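Local structure of alginate lyase (3NNB) at residues P68-D73 with Y82-G87; M64-Y69 with N90-K95; Q258-G263 with D306-T311; A218-G223 with P266-R271. The protein probably cleaves alginate, a uronic-acid polysaccharide, by beta-elimination. One frame throughout, in Å; residues are numbered along the deposited sequence.

Contact 1: residues P68-D73 with Y82-G87; sequences PYWWPD and YIRKDG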
loop_
_atom_site.group_PDB
_atom_site.type_symbol
_atom_site.label_atom_id
_atom_site.label_comp_id
_atom_site.label_asym_id
_atom_site.label_seq_id
_atom_site.Cartn_x
_atom_site.Cartn_y
_atom_site.Cartn_z
ATOM N N PRO A 68 -1.372 -0.903 -15.892
ATOM C CA PRO A 68 -1.999 0.416 -16.065
ATOM C C PRO A 68 -1.390 1.294 -17.145
ATOM O O PRO A 68 -2.091 2.135 -17.685
ATOM C CB PRO A 68 -1.792 1.081 -14.717
ATOM C CG PRO A 68 -1.814 -0.024 -13.812
ATOM C CD PRO A 68 -1.095 -1.153 -14.471
ATOM N N TYR A 69 -0.100 1.108 -17.450
ATOM C CA TYR A 69 0.586 1.978 -18.416
ATOM C C TYR A 69 0.582 1.444 -19.845
ATOM O O TYR A 69 1.356 1.912 -20.693
ATOM C CB TYR A 69 2.008 2.230 -17.964
ATOM C CG TYR A 69 2.137 2.881 -16.595
ATOM C CD1 TYR A 69 1.243 3.840 -16.124
ATOM C CD2 TYR A 69 3.218 2.553 -15.787
ATOM C CE1 TYR A 69 1.426 4.446 -14.852
ATOM C CE2 TYR A 69 3.390 3.159 -14.513
ATOM C CZ TYR A 69 2.508 4.106 -14.083
ATOM O OH TYR A 69 2.701 4.688 -12.827
ATOM N N TRP A 70 -0.266 0.446 -20.110
ATOM C CA TRP A 70 -0.279 -0.233 -21.411
ATOM C C TRP A 70 -1.523 0.191 -22.183
ATOM O O TRP A 70 -2.645 0.145 -21.654
ATOM C CB TRP A 70 -0.181 -1.779 -21.201
ATOM C CG TRP A 70 1.168 -2.152 -20.656
ATOM C CD1 TRP A 70 1.587 -2.070 -19.340
ATOM C CD2 TRP A 70 2.317 -2.513 -21.412
ATOM N NE1 TRP A 70 2.907 -2.433 -19.247
ATOM C CE2 TRP A 70 3.388 -2.703 -20.497
ATOM C CE3 TRP A 70 2.544 -2.745 -22.772
ATOM C CZ2 TRP A 70 4.672 -3.109 -20.915
ATOM C CZ3 TRP A 70 3.814 -3.150 -23.183
ATOM C CH2 TRP A 70 4.848 -3.337 -22.255
ATOM N N TRP A 71 -1.282 0.599 -23.441
ATOM C CA TRP A 71 -2.276 1.218 -24.315
ATOM C C TRP A 71 -2.300 0.573 -25.691
ATOM O O TRP A 71 -1.289 0.060 -26.152
ATOM C CB TRP A 71 -1.938 2.703 -24.565
ATOM C CG TRP A 71 -1.960 3.582 -23.340
ATOM C CD1 TRP A 71 -1.073 3.572 -22.308
ATOM C CD2 TRP A 71 -2.913 4.600 -23.049
ATOM N NE1 TRP A 71 -1.425 4.535 -21.366
ATOM C CE2 TRP A 71 -2.554 5.173 -21.798
ATOM C CE3 TRP A 71 -4.058 5.074 -23.703
ATOM C CZ2 TRP A 71 -3.268 6.228 -21.237
ATOM C CZ3 TRP A 71 -4.765 6.121 -23.128
ATOM C CH2 TRP A 71 -4.388 6.654 -21.914
ATOM N N PRO A 72 -3.460 0.651 -26.371
ATOM C CA PRO A 72 -3.502 0.204 -27.773
ATOM C C PRO A 72 -2.480 0.932 -28.636
ATOM O O PRO A 72 -2.278 2.143 -28.472
ATOM C CB PRO A 72 -4.934 0.526 -28.232
ATOM C CG PRO A 72 -5.717 0.804 -27.013
ATOM C CD PRO A 72 -4.758 1.143 -25.881
ATOM N N ASP A 73 -1.833 0.183 -29.538
ATOM C CA ASP A 73 -0.825 0.707 -30.449
ATOM C C ASP A 73 -1.562 1.199 -31.683
ATOM O O ASP A 73 -2.073 0.395 -32.419
ATOM C CB ASP A 73 0.138 -0.404 -30.857
ATOM C CG ASP A 73 1.290 0.095 -31.701
ATOM O OD1 ASP A 73 1.167 1.195 -32.265
ATOM O OD2 ASP A 73 2.314 -0.607 -31.801
ATOM N N TYR A 82 -0.548 -4.214 -27.101
ATOM C CA TYR A 82 -0.392 -2.943 -26.424
ATOM C C TYR A 82 1.062 -2.530 -26.239
ATOM O O TYR A 82 1.968 -3.354 -26.178
ATOM C CB TYR A 82 -1.111 -2.987 -25.066
ATOM C CG TYR A 82 -2.638 -2.758 -25.148
ATOM C CD1 TYR A 82 -3.355 -3.018 -26.322
ATOM C CD2 TYR A 82 -3.358 -2.329 -24.044
ATOM C CE1 TYR A 82 -4.721 -2.840 -26.390
ATOM C CE2 TYR A 82 -4.709 -2.131 -24.098
ATOM C CZ TYR A 82 -5.424 -2.408 -25.274
ATOM O OH TYR A 82 -6.774 -2.178 -25.286
ATOM N N ILE A 83 1.235 -1.231 -26.075
ATOM C CA ILE A 83 2.524 -0.615 -25.886
ATOM C C ILE A 83 2.512 0.207 -24.611
ATOM O O ILE A 83 1.463 0.615 -24.125
ATOM C CB ILE A 83 2.941 0.230 -27.111
ATOM C CG1 ILE A 83 1.873 1.291 -27.453
ATOM C CG2 ILE A 83 3.286 -0.734 -28.297
ATOM C CD1 ILE A 83 2.352 2.363 -28.512
ATOM N N ARG A 84 3.696 0.441 -24.063
ATOM C CA ARG A 84 3.813 1.099 -22.775
ATOM C C ARG A 84 4.020 2.602 -22.891
ATOM O O ARG A 84 4.785 3.080 -23.717
ATOM C CB ARG A 84 4.951 0.484 -21.973
ATOM C CG ARG A 84 5.027 0.956 -20.540
ATOM C CD ARG A 84 6.185 0.220 -19.920
ATOM N NE ARG A 84 6.576 0.613 -18.588
ATOM C CZ ARG A 84 7.712 1.223 -18.250
ATOM N NH1 ARG A 84 8.579 1.691 -19.147
ATOM N NH2 ARG A 84 7.943 1.442 -16.969
ATOM N N LYS A 85 3.272 3.349 -22.078
ATOM C CA LYS A 85 3.416 4.795 -21.921
ATOM C C LYS A 85 3.638 5.061 -20.419
ATOM O O LYS A 85 2.680 5.289 -19.654
ATOM C CB LYS A 85 2.152 5.523 -22.380
ATOM C CG LYS A 85 1.769 5.284 -23.857
ATOM C CD LYS A 85 2.829 5.801 -24.794
ATOM C CE LYS A 85 2.335 5.661 -26.262
ATOM N NZ LYS A 85 3.292 6.241 -27.247
ATOM N N ASP A 86 4.894 4.985 -19.993
ATOM C CA ASP A 86 5.214 5.056 -18.552
ATOM C C ASP A 86 4.574 6.295 -17.933
ATOM O O ASP A 86 4.755 7.441 -18.413
ATOM C CB ASP A 86 6.748 5.049 -18.351
ATOM C CG ASP A 86 7.167 4.993 -16.898
ATOM O OD1 ASP A 86 6.353 4.594 -16.036
ATOM O OD2 ASP A 86 8.347 5.387 -16.619
ATOM N N GLY A 87 3.820 6.072 -16.856
ATOM C CA GLY A 87 3.221 7.136 -16.083
ATOM C C GLY A 87 1.855 7.600 -16.529
ATOM O O GLY A 87 1.233 8.432 -15.869
#
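Residues 68-73 and 82-87 pair as a short antiparallel beta hairpin at the protein surface, with Trp70 facing Arg84 and Trp71 facing Ile83. Ile83 N donates to Trp71 O at 2.8 Å, Trp71 N returns a bond to Ile83 O, and Lys85 N reaches Tyr69 O almost straight (174°). On the side of Trp70 and Arg84, Arg84 CB sits over the six-membered ring of Trp70, 3.7 Å from its centroid, a CH-pi contact continued by CD against CZ2. The Tyr69 ring lies flat on the backbone at Gly87, whose N is over the ring centre. At the other end the Tyr82 ring covers the Trp71-Pro72 peptide, with Pro72 CD 3.9 Å from the ring centroid, and its hydroxyl bonds Glu92. An alanine here removes ring and hydroxyl, and would probably leave a gap over Pro72 and Glu92 OE1 short of one partner. Trp70 NE1 bonds a citrate, probably from the crystallisation liquor, consistent with a beta hairpin that probably lines the substrate cleft.

Contact 2: residues M64-Y69 with N90-K95; sequences MSMGPY and NPELDK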
loop_
_atom_site.group_PDB
_atom_site.type_symbol
_atom_site.label_atom_id
_atom_site.label_comp_id
_atom_site.label_asym_id
_atom_site.label_seq_id
_atom_site.Cartn_x
_atom_site.Cartn_y
_atom_site.Cartn_z
HETATM N N MSE A 64 -8.517 -10.277 -12.014
HETATM C CA MSE A 64 -7.933 -9.900 -13.290
HETATM C C MSE A 64 -7.804 -8.419 -13.314
HETATM O O MSE A 64 -8.782 -7.689 -13.059
HETATM C CB MSE A 64 -8.816 -10.381 -14.465
HETATM C CG MSE A 64 -8.138 -10.159 -15.816
HETATM SE SE MSE A 64 -9.374 -10.588 -17.247
HETATM C CE MSE A 64 -8.221 -10.019 -18.745
ATOM N N SER A 65 -6.608 -7.962 -13.663
ATOM C CA SER A 65 -6.410 -6.522 -13.928
ATOM C C SER A 65 -5.519 -6.344 -15.148
ATOM O O SER A 65 -4.984 -7.324 -15.664
ATOM C CB SER A 65 -5.756 -5.812 -12.733
ATOM O OG SER A 65 -4.467 -6.321 -12.472
HETATM N N MSE A 66 -5.399 -5.099 -15.595
HETATM C CA MSE A 66 -4.569 -4.730 -16.750
HETATM C C MSE A 66 -3.384 -3.880 -16.310
HETATM O O MSE A 66 -3.532 -3.005 -15.447
HETATM C CB MSE A 66 -5.399 -3.886 -17.727
HETATM C CG MSE A 66 -4.706 -3.644 -19.066
HETATM SE SE MSE A 66 -5.738 -2.349 -20.123
HETATM C CE MSE A 66 -4.886 -0.819 -19.463
ATOM N N GLY A 67 -2.220 -4.097 -16.907
ATOM C CA GLY A 67 -1.066 -3.237 -16.649
ATOM C C GLY A 67 -1.464 -1.779 -16.906
ATOM O O GLY A 67 -1.884 -1.436 -18.033
ATOM N N PRO A 68 -1.372 -0.903 -15.892
ATOM C CA PRO A 68 -1.999 0.416 -16.065
ATOM C C PRO A 68 -1.390 1.294 -17.145
ATOM O O PRO A 68 -2.091 2.135 -17.685
ATOM C CB PRO A 68 -1.792 1.081 -14.717
ATOM C CG PRO A 68 -1.814 -0.024 -13.812
ATOM C CD PRO A 68 -1.095 -1.153 -14.471
ATOM N N TYR A 69 -0.100 1.108 -17.450
ATOM C CA TYR A 69 0.586 1.978 -18.416
ATOM C C TYR A 69 0.582 1.444 -19.845
ATOM O O TYR A 69 1.356 1.912 -20.693
ATOM C CB TYR A 69 2.008 2.230 -17.964
ATOM C CG TYR A 69 2.137 2.881 -16.595
ATOM C CD1 TYR A 69 1.243 3.840 -16.124
ATOM C CD2 TYR A 69 3.218 2.553 -15.787
ATOM C CE1 TYR A 69 1.426 4.446 -14.852
ATOM C CE2 TYR A 69 3.390 3.159 -14.513
ATOM C CZ TYR A 69 2.508 4.106 -14.083
ATOM O OH TYR A 69 2.701 4.688 -12.827
ATOM N N ASN A 90 -4.023 4.009 -18.517
ATOM C CA ASN A 90 -5.061 3.737 -19.509
ATOM C C ASN A 90 -6.419 3.525 -18.835
ATOM O O ASN A 90 -6.557 2.666 -17.995
ATOM C CB ASN A 90 -4.682 2.486 -20.270
ATOM C CG ASN A 90 -5.701 2.091 -21.313
ATOM O OD1 ASN A 90 -6.819 2.650 -21.388
ATOM N ND2 ASN A 90 -5.347 1.049 -22.086
ATOM N N PRO A 91 -7.387 4.391 -19.119
ATOM C CA PRO A 91 -8.654 4.263 -18.393
ATOM C C PRO A 91 -9.374 2.935 -18.615
ATOM O O PRO A 91 -10.288 2.626 -17.850
ATOM C CB PRO A 91 -9.466 5.453 -18.899
ATOM C CG PRO A 91 -8.827 5.875 -20.144
ATOM C CD PRO A 91 -7.369 5.540 -20.030
ATOM N N GLU A 92 -9.016 2.183 -19.649
ATOM C CA GLU A 92 -9.565 0.827 -19.852
ATOM C C GLU A 92 -9.371 -0.049 -18.663
ATOM O O GLU A 92 -10.088 -0.998 -18.481
ATOM C CB GLU A 92 -8.885 0.116 -21.045
ATOM C CG GLU A 92 -9.272 0.676 -22.366
ATOM C CD GLU A 92 -8.739 -0.166 -23.498
ATOM O OE1 GLU A 92 -7.530 -0.440 -23.560
ATOM O OE2 GLU A 92 -9.535 -0.533 -24.356
ATOM N N LEU A 93 -8.362 0.240 -17.854
ATOM C CA LEU A 93 -8.142 -0.604 -16.668
ATOM C C LEU A 93 -9.354 -0.706 -15.739
ATOM O O LEU A 93 -9.520 -1.701 -15.013
ATOM C CB LEU A 93 -6.885 -0.173 -15.939
ATOM C CG LEU A 93 -6.960 1.089 -15.080
ATOM C CD1 LEU A 93 -7.568 0.781 -13.683
ATOM C CD2 LEU A 93 -5.541 1.632 -14.940
ATOM N N ASP A 94 -10.238 0.285 -15.816
ATOM C CA ASP A 94 -11.426 0.363 -14.966
ATOM C C ASP A 94 -12.431 -0.740 -15.268
ATOM O O ASP A 94 -13.291 -1.022 -14.439
ATOM C CB ASP A 94 -12.092 1.728 -15.135
ATOM C CG ASP A 94 -13.245 1.919 -14.179
ATOM O OD1 ASP A 94 -12.999 1.800 -12.957
ATOM O OD2 ASP A 94 -14.384 2.167 -14.646
ATOM N N LYS A 95 -12.323 -1.370 -16.443
ATOM C CA LYS A 95 -13.244 -2.439 -16.842
ATOM C C LYS A 95 -13.021 -3.736 -16.061
ATOM O O LYS A 95 -13.895 -4.612 -16.030
ATOM C CB LYS A 95 -13.089 -2.767 -18.338
ATOM C CG LYS A 95 -13.460 -1.650 -19.296
ATOM C CD LYS A 95 -13.124 -2.091 -20.765
ATOM C CE LYS A 95 -13.016 -0.905 -21.777
ATOM N NZ LYS A 95 -12.139 -1.251 -22.980
HETATM O O HOH W 1 -7.485 -3.356 -14.126
#
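The selenium-bearing side chain of Met66, a selenomethionine, ends on an amide: its CE lies 3.3 Å from Asn90 ND2 and also touches Asn90 CB. A turn at the last torsion (chi3 89°) swings CE to Asn90, while SE packs beside Glu92 CB and Met66 CE also meets Leu93 CB at 4.1 Å. Next to this, Leu93 CD2 rests on Pro68 CB at 3.8 Å. The backbones are joined directly by Asn90 N to Pro68 O (2.8 Å, 172°), and through a water that accepts from Met66 N and donates to Leu93 O. Asn90 OD1 takes the N-H of Glu92, an Asx turn that opens the 3-10 segment 91-95; the donor stands 52° out of the carbonyl plane. Asn90 ND2 gives to Glu92 OE1 at 3.0 Å and to Trp70 O, and Glu92, besides the Tyr82 hydroxyl, receives Lys95 NZ. The amide of Asn90 is thus bonded at both its oxygen and its nitrogen, which fixes its rotation and lets a buried polar group lie against the apolar methyl of Met66.

Contact 3: residues Q258-G263 with D306-T311; sequences QIEPDG and DGRSIT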
loop_
_atom_site.group_PDB
_atom_site.type_symbol
_atom_site.label_atom_id
_atom_site.label_comp_id
_atom_site.label_asym_id
_atom_site.label_seq_id
_atom_site.Cartn_x
_atom_site.Cartn_y
_atom_site.Cartn_z
ATOM N N GLN A 258 19.043 -1.365 -3.967
ATOM C CA GLN A 258 18.230 -0.309 -4.623
ATOM C C GLN A 258 18.617 1.138 -4.293
ATOM O O GLN A 258 18.203 2.050 -5.019
ATOM C CB GLN A 258 16.739 -0.509 -4.324
ATOM C CG GLN A 258 16.216 -1.856 -4.783
ATOM C CD GLN A 258 14.722 -1.988 -4.764
ATOM O OE1 GLN A 258 13.961 -0.989 -4.823
ATOM N NE2 GLN A 258 14.266 -3.256 -4.698
ATOM N N ILE A 259 19.413 1.331 -3.238
ATOM C CA ILE A 259 19.898 2.631 -2.830
ATOM C C ILE A 259 21.405 2.728 -3.088
ATOM O O ILE A 259 22.173 1.885 -2.670
ATOM C CB ILE A 259 19.590 2.918 -1.344
ATOM C CG1 ILE A 259 18.088 2.718 -1.049
ATOM C CG2 ILE A 259 20.067 4.307 -0.915
ATOM C CD1 ILE A 259 17.817 2.670 0.465
ATOM N N GLU A 260 21.812 3.752 -3.836
ATOM C CA GLU A 260 23.231 3.983 -4.068
ATOM C C GLU A 260 23.852 4.726 -2.884
ATOM O O GLU A 260 23.156 5.230 -2.000
ATOM C CB GLU A 260 23.415 4.768 -5.358
ATOM C CG GLU A 260 23.036 4.028 -6.576
ATOM C CD GLU A 260 23.971 2.896 -6.905
ATOM O OE1 GLU A 260 25.209 3.136 -7.054
ATOM O OE2 GLU A 260 23.479 1.753 -7.001
ATOM N N PRO A 261 25.194 4.798 -2.841
ATOM C CA PRO A 261 25.782 5.378 -1.651
ATOM C C PRO A 261 25.455 6.866 -1.425
ATOM O O PRO A 261 25.587 7.369 -0.311
ATOM C CB PRO A 261 27.294 5.133 -1.867
ATOM C CG PRO A 261 27.348 3.946 -2.686
ATOM C CD PRO A 261 26.192 4.129 -3.682
ATOM N N ASP A 262 25.028 7.583 -2.470
ATOM C CA ASP A 262 24.566 8.945 -2.328
ATOM C C ASP A 262 23.051 9.069 -2.097
ATOM O O ASP A 262 22.529 10.184 -2.110
ATOM C CB ASP A 262 24.998 9.752 -3.553
ATOM C CG ASP A 262 24.416 9.215 -4.873
ATOM O OD1 ASP A 262 23.653 8.242 -4.862
ATOM O OD2 ASP A 262 24.739 9.748 -5.966
ATOM N N GLY A 263 22.371 7.961 -1.845
ATOM C CA GLY A 263 20.929 7.976 -1.663
ATOM C C GLY A 263 20.051 7.853 -2.887
ATOM O O GLY A 263 18.862 7.665 -2.766
ATOM N N ASP A 306 29.375 0.698 2.521
ATOM C CA ASP A 306 29.580 1.902 1.702
ATOM C C ASP A 306 28.521 3.031 1.881
ATOM O O ASP A 306 28.486 3.997 1.131
ATOM C CB ASP A 306 29.823 1.536 0.203
ATOM C CG ASP A 306 28.665 0.786 -0.457
ATOM O OD1 ASP A 306 27.774 0.267 0.241
ATOM O OD2 ASP A 306 28.671 0.624 -1.697
ATOM N N GLY A 307 27.721 2.946 2.939
ATOM C CA GLY A 307 26.864 4.039 3.340
ATOM C C GLY A 307 25.462 4.036 2.738
ATOM O O GLY A 307 24.789 5.016 2.830
ATOM N N ARG A 308 25.027 2.939 2.126
ATOM C CA ARG A 308 23.647 2.846 1.615
ATOM C C ARG A 308 22.714 2.656 2.800
ATOM O O ARG A 308 22.951 1.793 3.672
ATOM C CB ARG A 308 23.531 1.688 0.661
ATOM C CG ARG A 308 24.553 1.726 -0.486
ATOM C CD ARG A 308 24.628 0.418 -1.175
ATOM N NE ARG A 308 25.738 0.344 -2.139
ATOM C CZ ARG A 308 25.603 0.376 -3.456
ATOM N NH1 ARG A 308 24.411 0.498 -4.060
ATOM N NH2 ARG A 308 26.689 0.306 -4.205
ATOM N N SER A 309 21.647 3.452 2.831
ATOM C CA SER A 309 20.696 3.380 3.927
ATOM C C SER A 309 19.432 4.154 3.593
ATOM O O SER A 309 19.418 4.977 2.667
ATOM C CB SER A 309 21.336 4.001 5.183
ATOM O OG SER A 309 21.471 5.417 5.071
ATOM N N ILE A 310 18.379 3.944 4.376
ATOM C CA ILE A 310 17.185 4.790 4.273
ATOM C C ILE A 310 17.500 6.261 4.539
ATOM O O ILE A 310 16.990 7.161 3.852
ATOM C CB ILE A 310 16.069 4.267 5.197
ATOM C CG1 ILE A 310 15.593 2.879 4.709
ATOM C CG2 ILE A 310 14.915 5.300 5.276
ATOM C CD1 ILE A 310 14.645 2.153 5.706
ATOM N N THR A 311 18.405 6.536 5.488
ATOM C CA THR A 311 18.814 7.908 5.731
ATOM C C THR A 311 19.436 8.526 4.461
ATOM O O THR A 311 19.127 9.653 4.116
ATOM C CB THR A 311 19.825 7.997 6.901
ATOM O OG1 THR A 311 19.177 7.557 8.113
ATOM C CG2 THR A 311 20.333 9.447 7.074
HETATM O O HOH W 2 27.045 1.186 -6.913
HETATM O O HOH W 3 24.623 -0.490 -6.886
HETATM O O HOH W 4 27.846 6.589 1.397
#
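Arg308 lies alongside Pro261, joining the type I beta turn Glu260-Gly263, which follows helix 240-258, to the loop leading into helix 310-317. Its CB is 3.6 Å from Ile259 O. With CG anti to the carbonyl carbon (chi1 -54°), CG passes closer to that oxygen, as does CD, and the extended chain takes NE out along Pro261. Pro261 CD lies 3.8 Å from Arg308 CZ, over the centre of one guanidinium face. Arg308 NE and NH2 both grip Asp306 OD2 side-on, at 3.0 and 3.2 Å, on its syn side. Arg308 NH1 donates to Ile259 O at 3.0 Å and weakly to Glu260 OE2, completing a salt-bridge network. A leucine in place of Arg308 would probably leave both carboxylates without their shared positive partner and Ile259 O without this donor. Asp306 OD1 is also bonded by Ser304. Beyond the arginine, Ile259 CD1 packs on the Ser309 carbonyl, and two waters bridge Glu260 to Arg308, one of them accepting from Arg308 NH2 at 2.9 Å.

Contact 4: residues A218-G223 with P266-R271; sequences AKNNHG and PLELAR. With CIT (citric acid), chain C.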
loop_
_atom_site.group_PDB
_atom_site.type_symbol
_atom_site.label_atom_id
_atom_site.label_comp_id
_atom_site.label_asym_id
_atom_site.label_seq_id
_atom_site.Cartn_x
_atom_site.Cartn_y
_atom_site.Cartn_z
ATOM N N ALA A 218 12.065 -9.024 -8.682
ATOM C CA ALA A 218 12.124 -7.679 -9.234
ATOM C C ALA A 218 13.167 -6.822 -8.522
ATOM O O ALA A 218 13.346 -6.899 -7.318
ATOM C CB ALA A 218 10.719 -6.995 -9.211
ATOM N N LYS A 219 13.896 -6.021 -9.301
ATOM C CA LYS A 219 15.006 -5.244 -8.811
ATOM C C LYS A 219 14.651 -3.850 -8.302
ATOM O O LYS A 219 15.497 -3.162 -7.724
ATOM C CB LYS A 219 16.034 -5.102 -9.930
ATOM C CG LYS A 219 16.597 -6.448 -10.377
ATOM C CD LYS A 219 17.791 -6.275 -11.301
ATOM C CE LYS A 219 18.281 -7.636 -11.802
ATOM N NZ LYS A 219 18.583 -8.554 -10.659
ATOM N N ASN A 220 13.417 -3.429 -8.534
ATOM C CA ASN A 220 12.967 -2.064 -8.218
ATOM C C ASN A 220 11.898 -2.083 -7.131
ATOM O O ASN A 220 11.788 -3.017 -6.350
ATOM C CB ASN A 220 12.501 -1.328 -9.493
ATOM C CG ASN A 220 11.199 -1.850 -10.029
ATOM O OD1 ASN A 220 10.751 -2.947 -9.631
ATOM N ND2 ASN A 220 10.546 -1.077 -10.907
ATOM N N ASN A 221 11.100 -1.038 -7.081
ATOM C CA ASN A 221 10.049 -0.921 -6.075
ATOM C C ASN A 221 9.143 -2.158 -5.954
ATOM O O ASN A 221 8.606 -2.428 -4.878
ATOM C CB ASN A 221 9.237 0.369 -6.279
ATOM C CG ASN A 221 8.312 0.312 -7.483
ATOM O OD1 ASN A 221 7.268 -0.353 -7.418
ATOM N ND2 ASN A 221 8.662 1.012 -8.587
ATOM N N HIS A 222 8.956 -2.890 -7.053
ATOM C CA HIS A 222 8.096 -4.060 -6.991
ATOM C C HIS A 222 8.645 -5.096 -6.061
ATOM O O HIS A 222 7.899 -5.682 -5.297
ATOM C CB HIS A 222 7.875 -4.678 -8.371
ATOM C CG HIS A 222 6.816 -4.013 -9.174
ATOM N ND1 HIS A 222 5.481 -4.315 -9.036
ATOM C CD2 HIS A 222 6.894 -3.069 -10.137
ATOM C CE1 HIS A 222 4.784 -3.612 -9.911
ATOM N NE2 HIS A 222 5.609 -2.816 -10.564
ATOM N N GLY A 223 9.940 -5.356 -6.132
ATOM C CA GLY A 223 10.525 -6.373 -5.307
ATOM C C GLY A 223 10.603 -5.962 -3.839
ATOM O O GLY A 223 10.399 -6.787 -2.942
ATOM N N PRO A 266 18.381 4.562 -8.474
ATOM C CA PRO A 266 18.443 4.780 -9.925
ATOM C C PRO A 266 17.293 4.192 -10.721
ATOM O O PRO A 266 16.945 4.767 -11.761
ATOM C CB PRO A 266 19.777 4.121 -10.338
ATOM C CG PRO A 266 20.285 3.415 -9.171
ATOM C CD PRO A 266 19.600 3.950 -7.954
ATOM N N LEU A 267 16.745 3.055 -10.297
ATOM C CA LEU A 267 15.662 2.444 -11.070
ATOM C C LEU A 267 14.353 3.226 -10.956
ATOM O O LEU A 267 13.500 3.125 -11.847
ATOM C CB LEU A 267 15.440 0.988 -10.684
ATOM C CG LEU A 267 16.641 0.065 -10.904
ATOM C CD1 LEU A 267 16.406 -1.362 -10.317
ATOM C CD2 LEU A 267 17.027 0.020 -12.418
ATOM N N GLU A 268 14.198 3.979 -9.865
ATOM C CA GLU A 268 13.074 4.889 -9.707
ATOM C C GLU A 268 13.339 6.232 -10.410
ATOM O O GLU A 268 12.439 6.824 -10.988
ATOM C CB GLU A 268 12.767 5.113 -8.240
ATOM C CG GLU A 268 12.726 3.820 -7.396
ATOM C CD GLU A 268 11.831 2.753 -7.973
ATOM O OE1 GLU A 268 10.814 3.095 -8.658
ATOM O OE2 GLU A 268 12.177 1.556 -7.776
ATOM N N LEU A 269 14.578 6.730 -10.368
ATOM C CA LEU A 269 14.894 8.027 -10.991
ATOM C C LEU A 269 14.826 7.985 -12.519
ATOM O O LEU A 269 14.763 9.040 -13.150
ATOM C CB LEU A 269 16.291 8.510 -10.533
ATOM C CG LEU A 269 16.348 8.853 -9.025
ATOM C CD1 LEU A 269 17.810 9.155 -8.565
ATOM C CD2 LEU A 269 15.373 10.034 -8.711
ATOM N N ALA A 270 14.865 6.786 -13.093
ATOM C CA ALA A 270 14.776 6.644 -14.556
ATOM C C ALA A 270 13.332 6.760 -15.046
ATOM O O ALA A 270 13.102 6.808 -16.266
ATOM C CB ALA A 270 15.340 5.313 -14.993
ATOM N N ARG A 271 12.365 6.762 -14.138
ATOM C CA ARG A 271 10.950 6.777 -14.541
ATOM C C ARG A 271 10.433 8.141 -14.964
ATOM O O ARG A 271 11.007 9.179 -14.612
ATOM C CB ARG A 271 10.085 6.260 -13.396
ATOM C CG ARG A 271 10.507 4.849 -12.877
ATOM C CD ARG A 271 10.436 3.762 -13.937
ATOM N NE ARG A 271 9.058 3.550 -14.334
ATOM C CZ ARG A 271 8.198 2.767 -13.694
ATOM N NH1 ARG A 271 8.555 2.097 -12.583
ATOM N NH2 ARG A 271 6.950 2.662 -14.141
HETATM C C1 CIT C . 8.126 -1.803 -13.348
HETATM O O1 CIT C . 8.209 -1.320 -12.263
HETATM O O2 CIT C . 8.640 -2.921 -13.514
HETATM C C2 CIT C . 7.395 -1.031 -14.441
HETATM C C3 CIT C . 5.884 -1.006 -14.187
HETATM O O7 CIT C . 5.441 -2.314 -13.753
HETATM C C4 CIT C . 5.176 -0.463 -15.464
HETATM C C5 CIT C . 5.215 -1.494 -16.549
HETATM O O3 CIT C . 6.262 -1.815 -17.129
HETATM O O4 CIT C . 4.196 -2.130 -16.830
HETATM C C6 CIT C . 5.434 -0.128 -13.018
HETATM O O5 CIT C . 5.573 1.096 -13.104
HETATM O O6 CIT C . 4.888 -0.600 -11.966
HETATM O O HOH W 5 11.106 1.820 -11.129
HETATM O O HOH W 6 6.916 0.197 -10.969
#
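Glu268 reaches from the short helix 266-269 to the start of helix 221-236 and accepts two bonds from Asn221, one on each carboxylate oxygen. Glu268 OE2 takes the backbone N of Asn221 at 2.9 Å, and Glu268 OE1 takes Asn221 ND2 at 3.0 Å, both on the syn side and each 26° out of the carboxylate plane. A bend at chi2 (-52°) turns CD of Glu268 toward this helix start, where the helix dipole would probably support the negative charge. Asn220 is the N-cap: its OD1 accepts from His222 N, while Asn220 ND2 donates to citrate O1 at 2.7 Å and to a water. That water accepts from Arg271 NH1 as well and donates to Leu267 O and to Glu268 OE1. A second water accepts from Asn221 ND2 and Arg271 NH1, and lies near citrate O1. His222 NE2 donates to citrate O6 at 2.7 Å, and its ND1 is bonded to Glu215. Arg271 NH2 approaches citrate O5 at a doubtfully short distance; it also forms a salt bridge with Asp86. Apolar contact is limited, chiefly Leu267 CB on Asn220 CB at 3.9 Å and Leu267 CD1 against Lys219. Although the citrate is probably from the crystallisation liquor, asparagine, histidine and arginine side chains gathered round two of its carboxylates are consistent with the acidic-sugar site of a polysaccharide lyase.

Contacts 1 and 2 start from the same piece of chain, sharing Pro68 and Tyr69, and their centres are about 10 Å apart; strand 64-66 leads into strand 70-71, and side-chain bonds tie the hairpin to the 3-10 segment 91-95. Contacts 3 and 4 come later, with alternating segments and centres about 14 Å apart, round helix 240-258 and the loop and short helix after it; Gln258 NE2 lies close to Asn220 O. Contacts 1 and 4 lie about 18 Å apart between centres, yet meet through the Asp86-Arg271 salt bridge, and the citrate bonds both. The hairpin and the helical part thus meet beside the citrate, probably at the substrate cleft, while contact 3 lies away from it, its nearest atoms about 14 Å from contact 1.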